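Putative branched-chain amino acid transport system substrate-binding protein (Rhodopseudomonas palustris, PDB 3TX6) probably captures lignin-derived aromatic acids such as p-coumaric acid in the periplasm as the solute-binding component of an ABC transporter. Local coordinates at residues G246-E252 / R280-A285; L259-G264 / A327-V332; A114-P118 / H286-A290. One frame throughout, in Å; residues are numbered along the deposited sequence.

Interaction 1: residues G246-E252 / R280-A285; sequences GPVMDPE and RSQFAA. With ENO (3-(4-hydroxy-phenyl)pyruvic acid), chain D.
Arg280, the residue most covered in this contact, anchors residues 280-285 to the loop 246-252 that follows strand 242-245. Its backbone is extended, and its side chain (chi1 p, chi2 t, chi3 p) points toward the loop. Arg280 NH1 donates to Met249 O (3.1 Å) and to Glu252 OE1 (2.9 Å), and Arg280 NH2 to Glu252 OE2 (3.0 Å), so the salt bridge is two-pronged; Arg280 NE makes a further salt bridge with Glu272 of helix 261-275. The loop makes this possible by curling through a 3-10 turn at 247-249, closed by Asp250 N to Pro247 O (2.9 Å). Selenomethionine Met249, in an all-m rotamer, curls back so that SE lies 3.8 Å from both Ser281 CA and Gln282 N; the Met249 and Ser281 CA atoms are 6.5 Å apart. Val248 (chi1 p) sends CG1 to Ser281 O (3.6 Å) and Ala285 CB (3.7 Å). At this point helix 282-304 begins: Ser281 is its N-cap, OG accepting from Ala284 N at 3.0 Å. In the first turn Gln282 (chi1 t, chi2 p) serves loop and ligand, OE1 receiving Gly246 N (2.9 Å) and NE2 donating to the ligand phenol oxygen, ENO O3 (3.0 Å). The phenol end of the ligand pocket is thus tied to a linker between the lobes, consistent with the hinge of a type I periplasmic binding protein.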
ATOM      1  N   GLY A 246       2.408   4.150   6.727  1.00 18.14           N
ATOM      2  CA  GLY A 246       3.369   3.224   7.258  1.00 18.56           C
ATOM      3  C   GLY A 246       4.491   3.972   7.962  1.00 17.78           C
ATOM      4  O   GLY A 246       4.749   5.145   7.681  1.00 18.80           O
ATOM      5  N   PRO A 247       5.189   3.285   8.865  1.00 19.01           N
ATOM      6  CA  PRO A 247       6.257   3.878   9.679  1.00 17.88           C
ATOM      7  C   PRO A 247       7.498   4.246   8.898  1.00 18.22           C
ATOM      8  O   PRO A 247       8.379   4.954   9.402  1.00 19.15           O
ATOM      9  CB  PRO A 247       6.519   2.824  10.747  1.00 19.92           C
ATOM     10  CG  PRO A 247       6.013   1.545  10.177  1.00 20.07           C
ATOM     11  CD  PRO A 247       4.845   1.918   9.314  1.00 19.31           C
ATOM     12  N   VAL A 248       7.611   3.743   7.671  1.00 16.22           N
ATOM     13  CA  VAL A 248       8.767   4.067   6.821  1.00 14.82           C
ATOM     14  C   VAL A 248       8.870   5.548   6.563  1.00 19.36           C
ATOM     15  O   VAL A 248       9.929   6.041   6.191  1.00 19.23           O
ATOM     16  CB  VAL A 248       8.710   3.331   5.427  1.00 14.82           C
ATOM     17  CG1 VAL A 248       7.641   3.936   4.486  1.00 17.51           C
ATOM     18  CG2 VAL A 248      10.115   3.274   4.802  1.00 17.98           C
HETATM   19  N   MSE A 249       7.784   6.266   6.738  1.00 18.71           N
HETATM   20  CA  MSE A 249       7.851   7.685   6.491  1.00 17.74           C
HETATM   21  C   MSE A 249       8.645   8.403   7.569  1.00 20.86           C
HETATM   22  O   MSE A 249       9.123   9.526   7.328  1.00 22.44           O
HETATM   23  CB  MSE A 249       6.469   8.286   6.351  1.00 19.42           C
HETATM   24  CG  MSE A 249       5.783   7.839   5.065  1.00 18.65           C
HETATM   25 SE   MSE A 249       6.647   8.451   3.409  1.00 22.12          SE
HETATM   26  CE  MSE A 249       5.945  10.288   3.484  1.00 20.70           C
ATOM     27  N   ASP A 250       8.833   7.787   8.737  1.00 19.80           N
ATOM     28  CA  ASP A 250       9.667   8.412   9.792  1.00 21.13           C
ATOM     29  C   ASP A 250      10.416   7.410  10.656  1.00 20.68           C
ATOM     30  O   ASP A 250      10.116   7.284  11.832  1.00 21.87           O
ATOM     31  CB  ASP A 250       8.771   9.319  10.654  1.00 22.22           C
ATOM     32  CG  ASP A 250       9.534  10.154  11.666  1.00 23.92           C
ATOM     33  OD1 ASP A 250      10.749  10.307  11.552  1.00 23.85           O
ATOM     34  OD2 ASP A 250       8.877  10.661  12.608  1.00 33.33           O
ATOM     35  N   PRO A 251      11.450   6.748  10.096  1.00 19.47           N
ATOM     36  CA  PRO A 251      12.224   5.849  10.936  1.00 17.75           C
ATOM     37  C   PRO A 251      13.012   6.602  12.030  1.00 20.38           C
ATOM     38  O   PRO A 251      13.250   6.071  13.134  1.00 22.52           O
ATOM     39  CB  PRO A 251      13.172   5.162   9.948  1.00 17.87           C
ATOM     40  CG  PRO A 251      12.458   5.278   8.647  1.00 21.15           C
ATOM     41  CD  PRO A 251      11.805   6.616   8.678  1.00 20.15           C
ATOM     42  N   GLU A 252      13.417   7.810  11.718  1.00 22.69           N
ATOM     43  CA  GLU A 252      14.135   8.655  12.666  1.00 22.43           C
ATOM     44  C   GLU A 252      13.346   8.857  13.973  1.00 21.18           C
ATOM     45  O   GLU A 252      13.936   8.959  15.060  1.00 25.93           O
ATOM     46  CB  GLU A 252      14.450  10.028  12.035  1.00 21.61           C
ATOM     47  CG  GLU A 252      15.370   9.992  10.813  1.00 27.33           C
ATOM     48  CD  GLU A 252      14.672   9.783   9.483  1.00 24.11           C
ATOM     49  OE1 GLU A 252      13.462   9.479   9.411  1.00 26.59           O
ATOM     50  OE2 GLU A 252      15.369   9.891   8.476  1.00 29.58           O
ATOM     51  N   ARG A 280      11.584   9.525   0.132  1.00 17.27           N
ATOM     52  CA  ARG A 280      10.976   8.303   0.689  1.00 17.56           C
ATOM     53  C   ARG A 280       9.484   8.280   0.366  1.00 14.78           C
ATOM     54  O   ARG A 280       8.844   9.319   0.244  1.00 16.42           O
ATOM     55  CB  ARG A 280      11.172   8.294   2.180  1.00 16.90           C
ATOM     56  CG  ARG A 280      10.458   9.441   2.930  1.00 17.76           C
ATOM     57  CD  ARG A 280      10.849   9.564   4.384  1.00 20.14           C
ATOM     58  NE  ARG A 280      12.260   9.852   4.541  1.00 18.97           N
ATOM     59  CZ  ARG A 280      12.883   9.900   5.724  1.00 21.17           C
ATOM     60  NH1 ARG A 280      12.187   9.710   6.838  1.00 21.72           N
ATOM     61  NH2 ARG A 280      14.199  10.147   5.779  1.00 19.69           N
ATOM     62  N   SER A 281       8.927   7.081   0.291  1.00 15.33           N
ATOM     63  CA  SER A 281       7.496   6.884   0.072  1.00 15.05           C
ATOM     64  C   SER A 281       6.980   5.612   0.729  1.00 15.28           C
ATOM     65  O   SER A 281       7.692   4.631   0.909  1.00 16.55           O
ATOM     66  CB  SER A 281       7.125   6.902  -1.413  1.00 16.76           C
ATOM     67  OG  SER A 281       7.702   5.807  -2.095  1.00 16.11           O
ATOM     68  N   GLN A 282       5.693   5.665   0.997  1.00 16.19           N
ATOM     69  CA  GLN A 282       4.854   4.489   1.294  1.00 15.81           C
ATOM     70  C   GLN A 282       5.104   3.372   0.302  1.00 13.78           C
ATOM     71  O   GLN A 282       5.184   2.204   0.675  1.00 14.60           O
ATOM     72  CB  GLN A 282       3.386   4.921   1.226  1.00 14.87           C
ATOM     73  CG  GLN A 282       2.320   3.862   1.485  1.00 14.79           C
ATOM     74  CD  GLN A 282       2.167   3.433   2.932  1.00 14.73           C
ATOM     75  OE1 GLN A 282       2.772   4.019   3.847  1.00 16.53           O
ATOM     76  NE2 GLN A 282       1.344   2.413   3.138  1.00 19.12           N
ATOM     77  N   PHE A 283       5.212   3.745  -0.962  1.00 14.91           N
ATOM     78  CA  PHE A 283       5.136   2.785  -2.085  1.00 13.30           C
ATOM     79  C   PHE A 283       6.455   2.052  -2.335  1.00 12.27           C
ATOM     80  O   PHE A 283       6.490   0.813  -2.458  1.00 14.18           O
ATOM     81  CB  PHE A 283       4.619   3.536  -3.333  1.00 13.46           C
ATOM     82  CG  PHE A 283       3.425   4.366  -2.989  1.00 14.10           C
ATOM     83  CD1 PHE A 283       2.276   3.751  -2.582  1.00 17.10           C
ATOM     84  CD2 PHE A 283       3.477   5.766  -2.984  1.00 16.14           C
ATOM     85  CE1 PHE A 283       1.202   4.489  -2.139  1.00 16.84           C
ATOM     86  CE2 PHE A 283       2.381   6.518  -2.564  1.00 18.21           C
ATOM     87  CZ  PHE A 283       1.229   5.872  -2.137  1.00 18.37           C
ATOM     88  N   ALA A 284       7.565   2.807  -2.336  1.00 13.90           N
ATOM     89  CA  ALA A 284       8.900   2.197  -2.441  1.00 15.23           C
ATOM     90  C   ALA A 284       9.037   1.058  -1.387  1.00 13.72           C
ATOM     91  O   ALA A 284       9.646   0.030  -1.625  1.00 14.50           O
ATOM     92  CB  ALA A 284       9.989   3.231  -2.232  1.00 15.47           C
ATOM     93  N   ALA A 285       8.530   1.334  -0.184  1.00 13.68           N
ATOM     94  CA  ALA A 285       8.632   0.440   0.929  1.00 13.94           C
ATOM     95  C   ALA A 285       7.931  -0.881   0.671  1.00 13.45           C
ATOM     96  O   ALA A 285       8.374  -1.905   1.197  1.00 13.74           O
ATOM     97  CB  ALA A 285       8.109   1.130   2.184  1.00 16.04           C
TER
HETATM   98  O4  ENO D 386      -4.641   0.572  -3.659  1.00 19.20           O
HETATM   99  C9  ENO D 386      -1.575   1.621  -2.594  1.00 16.67           C
HETATM  100  C8  ENO D 386      -0.717   1.281  -1.569  1.00 17.51           C
HETATM  101  C7  ENO D 386      -1.006   1.623  -0.238  1.00 17.59           C
HETATM  102  C6  ENO D 386      -2.219   2.223   0.035  1.00 16.77           C
HETATM  103  C5  ENO D 386      -3.087   2.589  -0.990  1.00 18.95           C
HETATM  104  C4  ENO D 386      -2.781   2.277  -2.326  1.00 16.72           C
HETATM  105  O3  ENO D 386      -0.117   1.234   0.756  1.00 25.70           O
HETATM  106  C3  ENO D 386      -3.674   2.724  -3.449  1.00 20.31           C
HETATM  107  C2  ENO D 386      -4.660   1.767  -4.001  1.00 19.53           C
HETATM  108  C1  ENO D 386      -5.551   2.256  -5.043  1.00 19.53           C
HETATM  109  O2  ENO D 386      -6.348   1.442  -5.554  1.00 18.36           O
HETATM  110  O1  ENO D 386      -5.520   3.469  -5.411  1.00 20.01           O

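Interaction 2: residues L259-G264 / A327-V332; sequences LTKKPG and AASQGV
Ala327 stands in the first strand of a short hairpin, its CB directed at segment 259-264, where Leu259 CB lies 4.0 Å away and the two CA atoms are 5.8 Å apart. Ala328 turns its own CB away and presents backbone instead: its O takes a CA-H...O contact from Thr260 CA (3.3 Å) and also touches Thr260 CG2 (3.3 Å), and its C lies 3.5 Å from Pro263 CG. The chain then reverses through a turn with type I angles at Ser329 and Gln330, and Ala328 N pairs with Gly331 O (2.9 Å); this is the tip of the antiparallel beta-hairpin 326-328/331-333, laid against the first turn of helix 261-275. The CA atoms come nearest here, Ser329 CA and Gly264 CA being 4.3 Å apart, with Ser329 CB 3.7 Å from Gly264 CA. A water donates to Ser329 O and Thr260 O, 2.8 Å from each, bridging two carbonyls that could not bond directly. Ser329 OG is held by Asp289 of helix 282-304; Gln330 directs its CB away, its N bonding to Asp289 and its OE1 to Val248. Gly331 N is 3.5 Å from Thr260 CG2, the methyl that chi1 p sets over the hairpin; Thr260 OG1 bonds to Gln254. Val332, with chi1 t, points toward segment 259-264 and brings CG2 to 3.8 Å from Leu259 CB.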
ATOM      1  N   LEU A 259      11.275  -2.841  15.531  1.00 17.79           N
ATOM      2  CA  LEU A 259      11.765  -3.786  14.514  1.00 18.55           C
ATOM      3  C   LEU A 259      11.715  -3.166  13.115  1.00 17.68           C
ATOM      4  O   LEU A 259      12.458  -3.552  12.235  1.00 18.35           O
ATOM      5  CB  LEU A 259      10.950  -5.081  14.532  1.00 17.22           C
ATOM      6  CG  LEU A 259      11.304  -6.032  15.680  1.00 15.24           C
ATOM      7  CD1 LEU A 259      10.262  -7.121  15.819  1.00 18.51           C
ATOM      8  CD2 LEU A 259      12.691  -6.624  15.437  1.00 21.53           C
ATOM      9  N   THR A 260      10.812  -2.215  12.917  1.00 16.21           N
ATOM     10  CA  THR A 260      10.672  -1.539  11.621  1.00 17.38           C
ATOM     11  C   THR A 260      11.797  -0.515  11.344  1.00 17.39           C
ATOM     12  O   THR A 260      12.018  -0.116  10.193  1.00 17.24           O
ATOM     13  CB  THR A 260       9.296  -0.819  11.534  1.00 16.30           C
ATOM     14  OG1 THR A 260       9.137   0.066  12.636  1.00 17.20           O
ATOM     15  CG2 THR A 260       8.135  -1.821  11.487  1.00 16.97           C
ATOM     16  N   LYS A 261      12.514  -0.083  12.392  1.00 18.06           N
ATOM     17  CA  LYS A 261      13.434   1.054  12.248  1.00 16.21           C
ATOM     18  C   LYS A 261      14.610   0.764  11.312  1.00 18.27           C
ATOM     19  O   LYS A 261      14.869   1.552  10.359  1.00 18.15           O
ATOM     20  CB  LYS A 261      13.927   1.589  13.617  1.00 19.66           C
ATOM     21  CG  LYS A 261      14.747   2.855  13.533  1.00 20.19           C
ATOM     22  CD  LYS A 261      14.987   3.454  14.905  1.00 21.84           C
ATOM     23  CE  LYS A 261      15.808   4.737  14.833  1.00 22.82           C
ATOM     24  NZ  LYS A 261      16.026   5.331  16.185  1.00 25.04           N
ATOM     25  N   LYS A 262      15.308  -0.323  11.565  1.00 19.53           N
ATOM     26  CA  LYS A 262      16.483  -0.676  10.793  1.00 19.66           C
ATOM     27  C   LYS A 262      16.121  -0.800   9.288  1.00 18.41           C
ATOM     28  O   LYS A 262      16.749  -0.160   8.467  1.00 18.31           O
ATOM     29  CB  LYS A 262      17.186  -1.943  11.385  1.00 20.99           C
ATOM     30  CG  LYS A 262      18.333  -2.493  10.564  1.00 24.47           C
ATOM     31  CD  LYS A 262      19.088  -3.676  11.181  1.00 29.73           C
ATOM     32  CE  LYS A 262      18.208  -4.929  11.302  1.00 38.29           C
ATOM     33  NZ  LYS A 262      18.932  -6.205  11.635  1.00 53.53           N
ATOM     34  N   PRO A 263      15.099  -1.619   8.927  1.00 17.48           N
ATOM     35  CA  PRO A 263      14.856  -1.737   7.496  1.00 17.11           C
ATOM     36  C   PRO A 263      14.357  -0.405   6.844  1.00 16.33           C
ATOM     37  O   PRO A 263      14.612  -0.133   5.656  1.00 18.41           O
ATOM     38  CB  PRO A 263      13.760  -2.827   7.396  1.00 17.20           C
ATOM     39  CG  PRO A 263      13.222  -2.965   8.776  1.00 19.63           C
ATOM     40  CD  PRO A 263      14.353  -2.641   9.696  1.00 18.86           C
ATOM     41  N   GLY A 264      13.651   0.411   7.601  1.00 16.32           N
ATOM     42  CA  GLY A 264      13.253   1.738   7.128  1.00 15.90           C
ATOM     43  C   GLY A 264      14.432   2.652   6.880  1.00 18.26           C
ATOM     44  O   GLY A 264      14.522   3.294   5.832  1.00 18.21           O
ATOM     45  N   ALA A 327      10.254  -8.870  10.023  1.00 15.66           N
ATOM     46  CA  ALA A 327      10.496  -7.451  10.197  1.00 15.40           C
ATOM     47  C   ALA A 327      10.723  -6.767   8.862  1.00 19.24           C
ATOM     48  O   ALA A 327      11.518  -7.226   8.068  1.00 23.32           O
ATOM     49  CB  ALA A 327      11.628  -7.178  11.178  1.00 20.72           C
ATOM     50  N   ALA A 328       9.989  -5.688   8.608  1.00 17.25           N
ATOM     51  CA  ALA A 328      10.165  -4.911   7.357  1.00 15.79           C
ATOM     52  C   ALA A 328       9.967  -3.435   7.653  1.00 15.53           C
ATOM     53  O   ALA A 328       9.689  -3.046   8.801  1.00 15.77           O
ATOM     54  CB  ALA A 328       9.209  -5.405   6.258  1.00 18.61           C
ATOM     55  N   SER A 329      10.151  -2.595   6.648  1.00 15.96           N
ATOM     56  CA  SER A 329      10.088  -1.142   6.894  1.00 16.50           C
ATOM     57  C   SER A 329       8.688  -0.660   7.274  1.00 13.46           C
ATOM     58  O   SER A 329       8.533   0.328   8.022  1.00 16.58           O
ATOM     59  CB  SER A 329      10.614  -0.344   5.696  1.00 15.64           C
ATOM     60  OG  SER A 329       9.739  -0.421   4.615  1.00 16.83           O
ATOM     61  N   GLN A 330       7.654  -1.369   6.801  1.00 15.25           N
ATOM     62  CA  GLN A 330       6.266  -0.933   7.019  1.00 15.32           C
ATOM     63  C   GLN A 330       5.520  -1.639   8.154  1.00 15.90           C
ATOM     64  O   GLN A 330       4.374  -1.290   8.430  1.00 16.88           O
ATOM     65  CB  GLN A 330       5.486  -1.076   5.702  1.00 16.12           C
ATOM     66  CG  GLN A 330       5.995  -0.135   4.613  1.00 16.69           C
ATOM     67  CD  GLN A 330       5.495   1.283   4.826  1.00 15.56           C
ATOM     68  OE1 GLN A 330       5.688   1.836   5.925  1.00 17.31           O
ATOM     69  NE2 GLN A 330       4.824   1.887   3.822  1.00 15.54           N
ATOM     70  N   GLY A 331       6.150  -2.643   8.762  1.00 16.24           N
ATOM     71  CA  GLY A 331       5.476  -3.433   9.766  1.00 16.74           C
ATOM     72  C   GLY A 331       6.200  -4.717  10.081  1.00 15.60           C
ATOM     73  O   GLY A 331       7.270  -4.985   9.488  1.00 17.03           O
ATOM     74  N   VAL A 332       5.581  -5.511  10.965  1.00 16.27           N
ATOM     75  CA  VAL A 332       6.115  -6.801  11.356  1.00 16.88           C
ATOM     76  C   VAL A 332       5.021  -7.780  10.950  1.00 15.73           C
ATOM     77  O   VAL A 332       3.914  -7.740  11.508  1.00 16.15           O
ATOM     78  CB  VAL A 332       6.449  -6.889  12.848  1.00 16.40           C
ATOM     79  CG1 VAL A 332       6.959  -8.288  13.171  1.00 18.55           C
ATOM     80  CG2 VAL A 332       7.436  -5.739  13.229  1.00 18.09           C
TER
HETATM   81  O   HOH W   1      10.426   2.005   9.193  1.00 19.45           O

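Interaction 3: residues A114-P118 / H286-A290; sequences AMPQP and HSFDA. With ENO (3-(4-hydroxy-phenyl)pyruvic acid), chain D.
This is a buried, mostly apolar contact near the centre of the chain, between the loop that leaves strand 112-114 and the second and third turns of helix 282-304, next to the bound ligand. Its backbones come nearest at Met115 and His286, whose CA atoms are 5.8 Å apart. The helix is regular here, Ala290 N donating to His286 O at 3.0 Å, whereas the loop has a helical angle pair only at Met115 (-82/-44) before Pro116 and Gln117 run extended. Selenomethionine Met115, all m in the conformer given, lies along the helix: CE meets Asp289 CB (3.4 Å) and Ala290 N (3.6 Å), and CG packs on Ala290 CB (4.3 Å). Beyond it, Ile97 of strand 96-98 touches both Met115 and Ala290. The carboxylate of Asp289 is engaged by Ser329 OG and Gln330 N. His286 (chi1 m, chi2 -41°) points its CB toward the loop; its ring has Pro116 CG over one face, 3.9 Å from the ring centroid and 15° off the normal, a CH-pi contact. Gln117 OE1 lies at the ring edge, 4.0 Å from CE1 of His286, but Gln117 bonds to Gln282 and Ser347. The imidazole NE2 of His286 makes a 2.6 Å hydrogen bond with ENO O3; Pro116 CB is 3.4 Å from the same oxygen. The result is a phenol-binding corner of the ligand pocket, in the cleft between the two lobes of a periplasmic binding protein.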
ATOM      1  N   ALA A 114      -0.645  -9.617   1.223  1.00 13.20           N
ATOM      2  CA  ALA A 114      -0.528  -8.179   0.914  1.00 11.99           C
ATOM      3  C   ALA A 114       0.500  -7.466   1.788  1.00 14.35           C
ATOM      4  O   ALA A 114       0.523  -7.661   2.983  1.00 15.62           O
ATOM      5  CB  ALA A 114      -1.869  -7.501   1.006  1.00 15.15           C
HETATM    6  N   MSE A 115       1.293  -6.602   1.175  0.50 13.60           N
HETATM    7  CA  MSE A 115       2.211  -5.755   1.922  0.50 14.92           C
HETATM    8  C   MSE A 115       1.546  -4.509   2.505  0.50 13.09           C
HETATM    9  O   MSE A 115       1.835  -4.141   3.639  0.50 13.80           O
HETATM   10  CB  MSE A 115       3.424  -5.422   1.063  0.50 15.59           C
HETATM   11  CG  MSE A 115       4.091  -6.698   0.539  0.50 21.50           C
HETATM   12 SE   MSE A 115       4.526  -8.044   1.947  0.50 24.76          SE
HETATM   13  CE  MSE A 115       5.902  -6.939   2.744  0.50 16.55           C
ATOM     14  N   PRO A 116       0.691  -3.803   1.745  1.00 14.50           N
ATOM     15  CA  PRO A 116       0.073  -2.591   2.338  1.00 14.58           C
ATOM     16  C   PRO A 116      -0.769  -2.890   3.565  1.00 14.11           C
ATOM     17  O   PRO A 116      -1.359  -3.965   3.685  1.00 15.79           O
ATOM     18  CB  PRO A 116      -0.778  -2.026   1.205  1.00 14.63           C
ATOM     19  CG  PRO A 116      -0.116  -2.548  -0.027  1.00 14.62           C
ATOM     20  CD  PRO A 116       0.265  -3.971   0.360  1.00 13.58           C
ATOM     21  N   GLN A 117      -0.810  -1.928   4.486  1.00 14.36           N
ATOM     22  CA  GLN A 117      -1.642  -2.035   5.624  1.00 14.77           C
ATOM     23  C   GLN A 117      -3.118  -2.216   5.211  1.00 14.79           C
ATOM     24  O   GLN A 117      -3.597  -1.546   4.309  1.00 15.44           O
ATOM     25  CB  GLN A 117      -1.525  -0.792   6.498  1.00 16.96           C
ATOM     26  CG  GLN A 117      -0.135  -0.600   7.117  1.00 15.75           C
ATOM     27  CD  GLN A 117       0.906  -0.005   6.181  1.00 14.66           C
ATOM     28  OE1 GLN A 117       0.593   0.357   5.050  1.00 16.95           O
ATOM     29  NE2 GLN A 117       2.155   0.136   6.675  1.00 17.42           N
ATOM     30  N   PRO A 118      -3.834  -3.141   5.888  1.00 16.14           N
ATOM     31  CA  PRO A 118      -5.252  -3.306   5.617  1.00 16.46           C
ATOM     32  C   PRO A 118      -6.032  -2.088   5.992  1.00 15.13           C
ATOM     33  O   PRO A 118      -5.672  -1.360   6.934  1.00 16.81           O
ATOM     34  CB  PRO A 118      -5.634  -4.531   6.448  1.00 18.08           C
ATOM     35  CG  PRO A 118      -4.681  -4.556   7.573  1.00 16.44           C
ATOM     36  CD  PRO A 118      -3.387  -3.988   7.006  1.00 15.59           C
ATOM     37  N   HIS A 286       6.840  -0.894  -0.086  1.00 15.00           N
ATOM     38  CA  HIS A 286       6.139  -2.162  -0.307  1.00 13.66           C
ATOM     39  C   HIS A 286       6.943  -3.129  -1.139  1.00 14.14           C
ATOM     40  O   HIS A 286       6.973  -4.315  -0.803  1.00 14.20           O
ATOM     41  CB  HIS A 286       4.747  -1.974  -0.889  1.00 15.40           C
ATOM     42  CG  HIS A 286       3.828  -1.165  -0.035  1.00 16.45           C
ATOM     43  ND1 HIS A 286       3.754  -1.272   1.330  1.00 17.70           N
ATOM     44  CD2 HIS A 286       2.901  -0.197  -0.406  1.00 16.84           C
ATOM     45  CE1 HIS A 286       2.803  -0.408   1.782  1.00 17.38           C
ATOM     46  NE2 HIS A 286       2.292   0.244   0.732  1.00 20.53           N
ATOM     47  N   SER A 287       7.570  -2.676  -2.230  1.00 14.43           N
ATOM     48  CA  SER A 287       8.432  -3.583  -2.982  1.00 15.99           C
ATOM     49  C   SER A 287       9.682  -3.987  -2.179  1.00 14.74           C
ATOM     50  O   SER A 287      10.051  -5.159  -2.142  1.00 14.70           O
ATOM     51  CB  SER A 287       8.790  -3.082  -4.391  1.00 17.45           C
ATOM     52  OG  SER A 287       9.404  -1.894  -4.279  1.00 19.57           O
ATOM     53  N   PHE A 288      10.307  -3.038  -1.491  1.00 13.68           N
ATOM     54  CA  PHE A 288      11.433  -3.339  -0.614  1.00 15.18           C
ATOM     55  C   PHE A 288      11.052  -4.415   0.416  1.00 14.36           C
ATOM     56  O   PHE A 288      11.787  -5.379   0.628  1.00 15.73           O
ATOM     57  CB  PHE A 288      11.906  -2.058   0.063  1.00 15.40           C
ATOM     58  CG  PHE A 288      13.088  -2.222   0.954  1.00 15.32           C
ATOM     59  CD1 PHE A 288      14.374  -2.136   0.430  1.00 16.24           C
ATOM     60  CD2 PHE A 288      12.945  -2.393   2.309  1.00 15.34           C
ATOM     61  CE1 PHE A 288      15.475  -2.229   1.230  1.00 17.82           C
ATOM     62  CE2 PHE A 288      14.068  -2.471   3.122  1.00 16.79           C
ATOM     63  CZ  PHE A 288      15.324  -2.410   2.574  1.00 19.25           C
ATOM     64  N   ASP A 289       9.907  -4.220   1.061  1.00 14.03           N
ATOM     65  CA  ASP A 289       9.474  -5.135   2.120  1.00 15.23           C
ATOM     66  C   ASP A 289       9.123  -6.514   1.555  1.00 13.59           C
ATOM     67  O   ASP A 289       9.321  -7.516   2.220  1.00 15.17           O
ATOM     68  CB  ASP A 289       8.278  -4.563   2.838  1.00 14.55           C
ATOM     69  CG  ASP A 289       8.623  -3.387   3.722  1.00 16.12           C
ATOM     70  OD1 ASP A 289       9.828  -3.093   3.874  1.00 16.45           O
ATOM     71  OD2 ASP A 289       7.686  -2.807   4.306  1.00 15.68           O
ATOM     72  N   ALA A 290       8.568  -6.563   0.340  1.00 13.70           N
ATOM     73  CA  ALA A 290       8.264  -7.843  -0.269  1.00 13.33           C
ATOM     74  C   ALA A 290       9.538  -8.708  -0.353  1.00 13.32           C
ATOM     75  O   ALA A 290       9.513  -9.942  -0.128  1.00 13.61           O
ATOM     76  CB  ALA A 290       7.610  -7.689  -1.637  1.00 14.81           C
TER
HETATM   77  O4  ENO D 386      -4.641   0.572  -3.659  1.00 19.20           O
HETATM   78  C9  ENO D 386      -1.575   1.621  -2.594  1.00 16.67           C
HETATM   79  C8  ENO D 386      -0.717   1.281  -1.569  1.00 17.51           C
HETATM   80  C7  ENO D 386      -1.006   1.623  -0.238  1.00 17.59           C
HETATM   81  C6  ENO D 386      -2.219   2.223   0.035  1.00 16.77           C
HETATM   82  C5  ENO D 386      -3.087   2.589  -0.990  1.00 18.95           C
HETATM   83  C4  ENO D 386      -2.781   2.277  -2.326  1.00 16.72           C
HETATM   84  O3  ENO D 386      -0.117   1.234   0.756  1.00 25.70           O
HETATM   85  C3  ENO D 386      -3.674   2.724  -3.449  1.00 20.31           C
HETATM   86  C2  ENO D 386      -4.660   1.767  -4.001  1.00 19.53           C
HETATM   87  C1  ENO D 386      -5.551   2.256  -5.043  1.00 19.53           C
HETATM   88  O2  ENO D 386      -6.348   1.442  -5.554  1.00 18.36           O
HETATM   89  O1  ENO D 386      -5.520   3.469  -5.411  1.00 20.01           O

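How the interactions relate
All three contacts are mainly buried, but interaction 3 lies deepest, while interactions 1 and 2 reach the surface at Glu252 and Leu259. Interactions 1 and 3 use successive turns of helix 282-304, and both touch ENO O3; interaction 2 instead joins the preceding helix to the hairpin. The chemistry changes with place: a salt bridge at the outer end of interaction 1, a water between carbonyls in interaction 2, and CH-pi and apolar packing in interaction 3. Gln330 connects them, with OE1 at Val248 N (3.2 Å) and N at Asp289 OD2 (2.9 Å), while Gln117 OE1 meets Gln282 NE2 at 2.9 Å.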